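Local coordinates for centrosome-associated zinc finger protein CP190 (Drosophila melanogaster, PDB 6ER1) that organises chromatin domains and their boundaries as a partner recruited by insulator DNA-binding proteins, and homodimerizes through the N-terminal BTB domain described here, at residues E69-D73 / A74-P78; N79-Q82 / A83-V87; T118-L121 / K122-A126. All coordinates share one frame; numbering follows the deposited sequence. Where two conformers were deposited one is given.

How the contacts relate
The three contacts come one after another along the BTB domain and illustrate how short-range pairings shape a fold's turns and ends. Contact 1 is the hairpin of strands 70-71 and 74-76, at one margin of the mixed sheet. The chain runs into contact 2, the start of helix 83-95; their centres are about 14 Å apart and they touch where M77 meets Q82. Contact 3, in helix 118-124, lies about 28 Å from contact 1, on the opposite side of the chain's centre, and about 18 Å from contact 2, centre to centre. Its L120 and L123 pack on helix 83-95, which contact 2 begins, and it alone meets the second subunit of the homodimer.

Contact 1 (E69-D73 / A74-P78); sequences EIVDD and ALIMP
The carbonyl oxygen A74 O is approached by two groups of strand 70-71. V71 N gives it a hydrogen bond of 2.9 Å lying in the carbonyl plane, and I70 CA adds a C-H...O contact at 3.2 Å. The return bond, from A74 N to V71 O, measures 3.0 Å but is less ideal: its donor stands well above the plane of the V71 carbonyl, consistent with the tight reversal between the two strands. D72 and D73 fill the corners of that reversal, a type I' turn, and both carry the positive phi angles it requires. Further along, I76 N points to E69 O at 2.9 Å in an almost straight bond, 170° at the hydrogen, which closes the open end of this short antiparallel hairpin.

Apolar side chains meet on both faces. I70 and L75, a non-hydrogen-bonded pair, share one of them, where I70 CG1 comes within 3.9 Å of L75 CD1. The L75 side chain, its CG anti to the backbone N (chi1 -175°), also brings CD1 beside E69 O. On the face bearing A74, the V71 and I76 side chains slant across each other; V71 CG2 lies 3.9 Å from I76 CG1, and the I76 CD1 methyl is close behind.

Strand 70-71 is outermost in the mixed sheet within this chain, and strand 74-76 joins it to the parallel strand 37-40, where L75 makes backbone bonds with T38 and Q40. L75 and M77 rest on L64 of helix 60-67, while the A74 side chain lies against T38 and Q40.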
loop_
_atom_site.group_PDB
_atom_site.type_symbol
_atom_site.label_atom_id
_atom_site.label_comp_id
_atom_site.label_asym_id
_atom_site.label_seq_id
_atom_site.Cartn_x
_atom_site.Cartn_y
_atom_site.Cartn_z
ATOM N N GLU A 69 8.778 -19.488 -12.851
ATOM C CA GLU A 69 7.591 -20.331 -12.958
ATOM C C GLU A 69 6.511 -19.972 -11.901
ATOM O O GLU A 69 6.817 -19.575 -10.760
ATOM C CB GLU A 69 8.005 -21.797 -12.762
ATOM C CG GLU A 69 6.925 -22.832 -13.071
ATOM C CD GLU A 69 7.340 -24.244 -12.698
ATOM O OE1 GLU A 69 6.686 -25.198 -13.165
ATOM O OE2 GLU A 69 8.310 -24.395 -11.925
ATOM N N ILE A 70 5.249 -20.084 -12.307
ATOM C CA ILE A 70 4.114 -19.956 -11.394
ATOM C C ILE A 70 3.441 -21.334 -11.304
ATOM O O ILE A 70 3.123 -21.945 -12.333
ATOM C CB ILE A 70 3.156 -18.846 -11.874
ATOM C CG1 ILE A 70 3.864 -17.484 -11.777
ATOM C CG2 ILE A 70 1.860 -18.828 -11.062
ATOM C CD1 ILE A 70 3.326 -16.420 -12.696
ATOM N N VAL A 71 3.262 -21.831 -10.085
ATOM C CA VAL A 71 2.605 -23.118 -9.832
ATOM C C VAL A 71 1.467 -22.874 -8.848
ATOM O O VAL A 71 1.701 -22.338 -7.772
ATOM C CB VAL A 71 3.605 -24.133 -9.217
ATOM C CG1 VAL A 71 2.928 -25.475 -8.905
ATOM C CG2 VAL A 71 4.821 -24.278 -10.130
ATOM N N ASP A 72 0.239 -23.224 -9.221
ATOM C CA ASP A 72 -0.903 -23.089 -8.315
ATOM C C ASP A 72 -0.957 -21.700 -7.644
ATOM O O ASP A 72 -1.054 -21.582 -6.424
ATOM C CB ASP A 72 -0.859 -24.229 -7.279
ATOM C CG ASP A 72 -0.960 -25.608 -7.922
ATOM O OD1 ASP A 72 -1.522 -25.714 -9.038
ATOM O OD2 ASP A 72 -0.485 -26.589 -7.314
ATOM N N ASP A 73 -0.852 -20.662 -8.473
ATOM C CA ASP A 73 -0.968 -19.279 -8.049
ATOM C C ASP A 73 0.187 -18.767 -7.165
ATOM O O ASP A 73 0.034 -17.752 -6.489
ATOM C CB ASP A 73 -2.322 -19.077 -7.352
ATOM C CG ASP A 73 -2.856 -17.687 -7.505
ATOM O OD1 ASP A 73 -3.265 -17.329 -8.628
ATOM O OD2 ASP A 73 -2.895 -16.961 -6.488
ATOM N N ALA A 74 1.338 -19.437 -7.198
ATOM C CA ALA A 74 2.498 -19.027 -6.399
ATOM C C ALA A 74 3.698 -18.911 -7.304
ATOM O O ALA A 74 3.922 -19.753 -8.170
ATOM C CB ALA A 74 2.797 -20.027 -5.295
ATOM N N LEU A 75 4.478 -17.867 -7.056
ATOM C CA LEU A 75 5.693 -17.619 -7.782
ATOM C C LEU A 75 6.851 -18.417 -7.152
ATOM O O LEU A 75 7.159 -18.272 -5.956
ATOM C CB LEU A 75 5.982 -16.128 -7.755
ATOM C CG LEU A 75 7.173 -15.633 -8.558
ATOM C CD1 LEU A 75 7.007 -15.969 -10.030
ATOM C CD2 LEU A 75 7.242 -14.137 -8.370
ATOM N N ILE A 76 7.529 -19.213 -7.965
ATOM C CA ILE A 76 8.614 -20.079 -7.469
ATOM C C ILE A 76 9.905 -19.254 -7.369
ATOM O O ILE A 76 10.472 -18.784 -8.383
ATOM C CB ILE A 76 8.847 -21.266 -8.396
ATOM C CG1 ILE A 76 7.567 -22.100 -8.518
ATOM C CG2 ILE A 76 10.025 -22.079 -7.921
ATOM C CD1 ILE A 76 6.979 -22.554 -7.193
ATOM N N MET A 77 10.355 -19.032 -6.152
ATOM C CA MET A 77 11.537 -18.219 -5.927
ATOM C C MET A 77 12.799 -18.914 -6.450
ATOM O O MET A 77 12.924 -20.128 -6.334
ATOM C CB MET A 77 11.717 -17.957 -4.432
ATOM C CG MET A 77 10.645 -17.033 -3.857
ATOM S SD MET A 77 10.551 -15.387 -4.577
ATOM C CE MET A 77 9.395 -15.569 -5.916
ATOM N N PRO A 78 13.734 -18.157 -7.017
ATOM C CA PRO A 78 15.003 -18.735 -7.421
ATOM C C PRO A 78 15.829 -19.314 -6.271
ATOM O O PRO A 78 15.641 -18.963 -5.105
ATOM C CB PRO A 78 15.736 -17.584 -8.096
ATOM C CG PRO A 78 14.864 -16.408 -8.031
ATOM C CD PRO A 78 13.643 -16.713 -7.282
#

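Contact 2 (N79-Q82 / A83-V87); sequences NEFQ and ADVVV
Among the backbone bonds, Q82 O is the common acceptor for the first turn of helix 83-95. V86 N reaches it at 2.9 Å, with the donor tilted only 15° from the carbonyl plane. V85 N approaches the same oxygen at 3.2 Å from well above that plane, which makes it the poorer of the two bonds. Q82 thus occupies the N-cap position, although its side chain bends off to bond R42 N through OE1 and P78 O through NE2.

The remaining polar links run through D84 and a water. D84 CG sits between the backbone N and the carbonyl carbon (chi1 60°), which folds OD1 back over the start of the helix, where it accepts a weak bond from V85 N. The water donates to D84 OD1 at 2.7 Å and accepts from Q82 N at 2.9 Å, tying the aspartate to the backbone ahead of the helix. D84 OD2 forms a salt bridge with K107, and a negative charge in this first turn would be expected to suit the helix dipole.

Apolar contact centres on F81. V86 CG2 stands over one face of the F81 ring, 3.5 Å from the centroid and almost on its normal, a clear CH-pi contact. V85 CG2 approaches the same ring obliquely, 4.0 Å from F81 CD1. Y60 meets F81 edge-to-face.

Pairing of the residue just before the N-cap, F81, with the fourth residue after the N-cap, V86, is the hydrophobic staple, a motif of helix N-termini that here starts helix 83-95 of the BTB fold.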
loop_
_atom_site.group_PDB
_atom_site.type_symbol
_atom_site.label_atom_id
_atom_site.label_comp_id
_atom_site.label_asym_id
_atom_site.label_seq_id
_atom_site.Cartn_x
_atom_site.Cartn_y
_atom_site.Cartn_z
ATOM N N ASN A 79 16.746 -20.213 -6.613
ATOM C CA ASN A 79 17.576 -20.888 -5.602
ATOM C C ASN A 79 18.387 -19.941 -4.743
ATOM O O ASN A 79 18.566 -20.201 -3.547
ATOM C CB ASN A 79 18.502 -21.878 -6.275
ATOM C CG ASN A 79 17.757 -23.035 -6.877
ATOM O OD1 ASN A 79 16.644 -23.364 -6.469
ATOM N ND2 ASN A 79 18.379 -23.678 -7.850
ATOM N N GLU A 80 18.802 -18.811 -5.320
ATOM C CA GLU A 80 19.603 -17.837 -4.570
ATOM C C GLU A 80 18.778 -16.865 -3.750
ATOM O O GLU A 80 19.368 -15.984 -3.116
ATOM C CB GLU A 80 20.536 -17.009 -5.489
ATOM C CG GLU A 80 19.886 -15.927 -6.388
ATOM C CD GLU A 80 19.438 -16.472 -7.721
ATOM O OE1 GLU A 80 19.159 -17.704 -7.809
ATOM O OE2 GLU A 80 19.344 -15.658 -8.656
ATOM N N PHE A 81 17.444 -17.015 -3.737
ATOM C CA PHE A 81 16.570 -16.017 -3.140
ATOM C C PHE A 81 15.510 -16.730 -2.318
ATOM O O PHE A 81 14.338 -16.820 -2.669
ATOM C CB PHE A 81 15.960 -15.163 -4.280
ATOM C CG PHE A 81 15.330 -13.872 -3.852
ATOM C CD1 PHE A 81 16.078 -12.873 -3.281
ATOM C CD2 PHE A 81 13.984 -13.622 -4.122
ATOM C CE1 PHE A 81 15.521 -11.638 -2.968
ATOM C CE2 PHE A 81 13.429 -12.386 -3.818
ATOM C CZ PHE A 81 14.187 -11.401 -3.217
ATOM N N GLN A 82 15.983 -17.342 -1.223
ATOM C CA GLN A 82 15.132 -18.141 -0.329
ATOM C C GLN A 82 14.835 -17.410 0.950
ATOM O O GLN A 82 15.156 -16.207 1.119
ATOM C CB GLN A 82 15.812 -19.510 -0.095
ATOM C CG GLN A 82 15.917 -20.271 -1.391
ATOM C CD GLN A 82 14.562 -20.797 -1.873
ATOM O OE1 GLN A 82 13.842 -21.490 -1.115
ATOM N NE2 GLN A 82 14.229 -20.553 -3.135
ATOM N N ALA A 83 14.133 -18.058 1.871
ATOM C CA ALA A 83 13.544 -17.342 3.022
ATOM C C ALA A 83 14.580 -16.650 3.892
ATOM O O ALA A 83 14.293 -15.651 4.516
ATOM C CB ALA A 83 12.652 -18.264 3.855
ATOM N N ASP A 84 15.810 -17.227 3.974
ATOM C CA ASP A 84 16.829 -16.571 4.787
ATOM C C ASP A 84 17.112 -15.081 4.479
ATOM O O ASP A 84 17.445 -14.317 5.352
ATOM C CB ASP A 84 18.177 -17.352 4.814
ATOM C CG ASP A 84 18.818 -17.542 3.465
ATOM O OD1 ASP A 84 18.146 -17.350 2.411
ATOM O OD2 ASP A 84 20.027 -17.855 3.451
ATOM N N VAL A 85 17.010 -14.736 3.200
ATOM C CA VAL A 85 17.141 -13.333 2.780
ATOM C C VAL A 85 15.777 -12.680 2.506
ATOM O O VAL A 85 15.614 -11.488 2.858
ATOM C CB VAL A 85 18.112 -13.134 1.590
ATOM C CG1 VAL A 85 19.515 -13.593 1.973
ATOM C CG2 VAL A 85 17.623 -13.826 0.326
ATOM N N VAL A 86 14.835 -13.455 1.990
ATOM C CA VAL A 86 13.538 -12.871 1.578
ATOM C C VAL A 86 12.754 -12.411 2.764
ATOM O O VAL A 86 12.151 -11.304 2.787
ATOM C CB VAL A 86 12.723 -13.781 0.679
ATOM C CG1 VAL A 86 11.305 -13.259 0.455
ATOM C CG2 VAL A 86 13.467 -14.058 -0.626
ATOM N N VAL A 87 12.690 -13.215 3.826
ATOM C CA VAL A 87 11.870 -12.824 4.973
ATOM C C VAL A 87 12.338 -11.541 5.664
ATOM O O VAL A 87 11.505 -10.606 5.806
ATOM C CB VAL A 87 11.700 -14.010 5.976
ATOM C CG1 VAL A 87 11.099 -13.525 7.277
ATOM C CG2 VAL A 87 10.834 -15.073 5.317
HETATM O O HOH W 1 18.732 -17.355 -0.216
#

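Contact 3 (T118-L121 / K122-A126); sequences TVLL and KLLEA
L121 and E125 run side by side at the end of helix 118-124, where L121 O accepts the backbone N of E125 at 3.0 Å. The bond is bent, 135° at the hydrogen, as the chain leaves the helix at E125. With CG held beside its backbone N (chi1 -65°), the E125 chain lies along that same L121 carbonyl, and its OE2 ends near L121 CD2.

K122 pairs with T118 one turn back. Its backbone N gives T118 O a nearly straight bond of 2.9 Å, and the extended side chain runs back along the helix, CG passing 3.3 Å from T118 O. Farther out, K122 CE lies 3.7 Å from T118 CG2, so the aliphatic part of the lysine packs against the threonine methyl.

L120 looks inward and meets L124. L124 N bonds L120 O at 2.9 Å, and the side chains meet at an angle, with L124 CD1 3.9 Å from L120 CG. L120 CD1 also comes within 4.3 Å of L123 CD2. Exchange of L124 for an alanine would probably leave a gap beside L120 CG and deprive L98 of an apolar neighbour.

L121 fits against L109, A112 and K113 of helix 105-115, and L124 O bonds the hydroxyl of Y105 at that helix's start. L120 reaches I89 and F92 of helix 83-95 and, with L124, L98 of strand 97-101. V119 and L123 lean on F92 too, and touch W17 and K13, respectively, of the second subunit.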
loop_
_atom_site.group_PDB
_atom_site.type_symbol
_atom_site.label_atom_id
_atom_site.label_comp_id
_atom_site.label_asym_id
_atom_site.label_seq_id
_atom_site.Cartn_x
_atom_site.Cartn_y
_atom_site.Cartn_z
ATOM N N THR A 118 18.177 0.006 -3.771
ATOM C CA THR A 118 18.959 1.103 -3.322
ATOM C C THR A 118 18.736 1.499 -1.870
ATOM O O THR A 118 19.707 1.799 -1.133
ATOM C CB THR A 118 18.663 2.330 -4.257
ATOM O OG1 THR A 118 18.893 1.902 -5.608
ATOM C CG2 THR A 118 19.551 3.509 -3.936
ATOM N N VAL A 119 17.470 1.540 -1.450
ATOM C CA VAL A 119 17.192 1.996 -0.100
ATOM C C VAL A 119 17.831 1.038 0.954
ATOM O O VAL A 119 18.263 1.486 1.984
ATOM C CB VAL A 119 15.698 2.219 0.163
ATOM C CG1 VAL A 119 14.889 0.961 0.069
ATOM C CG2 VAL A 119 15.424 3.012 1.435
ATOM N N LEU A 120 17.844 -0.234 0.634
ATOM C CA LEU A 120 18.447 -1.234 1.577
ATOM C C LEU A 120 19.983 -1.185 1.490
ATOM O O LEU A 120 20.673 -1.321 2.519
ATOM C CB LEU A 120 17.890 -2.615 1.250
ATOM C CG LEU A 120 18.460 -3.745 2.131
ATOM C CD1 LEU A 120 18.228 -3.404 3.590
ATOM C CD2 LEU A 120 17.744 -5.000 1.677
ATOM N N LEU A 121 20.512 -1.023 0.277
ATOM C CA LEU A 121 21.975 -0.802 0.126
ATOM C C LEU A 121 22.469 0.351 0.981
ATOM O O LEU A 121 23.481 0.235 1.689
ATOM C CB LEU A 121 22.330 -0.529 -1.348
ATOM C CG LEU A 121 22.153 -1.755 -2.233
ATOM C CD1 LEU A 121 22.115 -1.472 -3.729
ATOM C CD2 LEU A 121 23.219 -2.779 -1.932
ATOM N N LYS A 122 21.781 1.480 0.895
ATOM C CA LYS A 122 22.160 2.635 1.671
ATOM C C LYS A 122 22.119 2.332 3.173
ATOM O O LYS A 122 23.011 2.727 3.929
ATOM C CB LYS A 122 21.242 3.817 1.287
ATOM C CG LYS A 122 21.569 4.342 -0.085
ATOM C CD LYS A 122 20.802 5.617 -0.395
ATOM C CE LYS A 122 21.060 6.105 -1.810
ATOM N NZ LYS A 122 20.000 7.058 -2.224
ATOM N N LEU A 123 21.086 1.628 3.610
ATOM C CA LEU A 123 20.994 1.268 5.025
ATOM C C LEU A 123 22.168 0.349 5.469
ATOM O O LEU A 123 22.788 0.591 6.510
ATOM C CB LEU A 123 19.649 0.621 5.282
ATOM C CG LEU A 123 19.426 0.147 6.725
ATOM C CD1 LEU A 123 19.557 1.286 7.725
ATOM C CD2 LEU A 123 18.100 -0.550 6.851
ATOM N N LEU A 124 22.458 -0.658 4.657
ATOM C CA LEU A 124 23.490 -1.665 5.041
ATOM C C LEU A 124 24.851 -1.045 5.009
ATOM O O LEU A 124 25.752 -1.486 5.729
ATOM C CB LEU A 124 23.403 -2.819 4.085
ATOM C CG LEU A 124 22.236 -3.774 4.337
ATOM C CD1 LEU A 124 22.140 -4.717 3.160
ATOM C CD2 LEU A 124 22.358 -4.542 5.634
ATOM N N GLU A 125 25.008 0.031 4.231
ATOM C CA GLU A 125 26.285 0.714 4.081
ATOM C C GLU A 125 26.380 1.986 4.932
ATOM O O GLU A 125 27.370 2.698 4.820
ATOM C CB GLU A 125 26.482 1.055 2.596
ATOM C CG GLU A 125 26.605 -0.168 1.701
ATOM C CD GLU A 125 26.548 0.099 0.204
ATOM O OE1 GLU A 125 26.377 1.254 -0.247
ATOM O OE2 GLU A 125 26.667 -0.890 -0.542
ATOM N N ALA A 126 25.413 2.243 5.812
ATOM C CA ALA A 126 25.365 3.486 6.605
ATOM C C ALA A 126 26.476 3.558 7.627
ATOM O O ALA A 126 26.887 2.547 8.192
ATOM C CB ALA A 126 24.013 3.626 7.319
#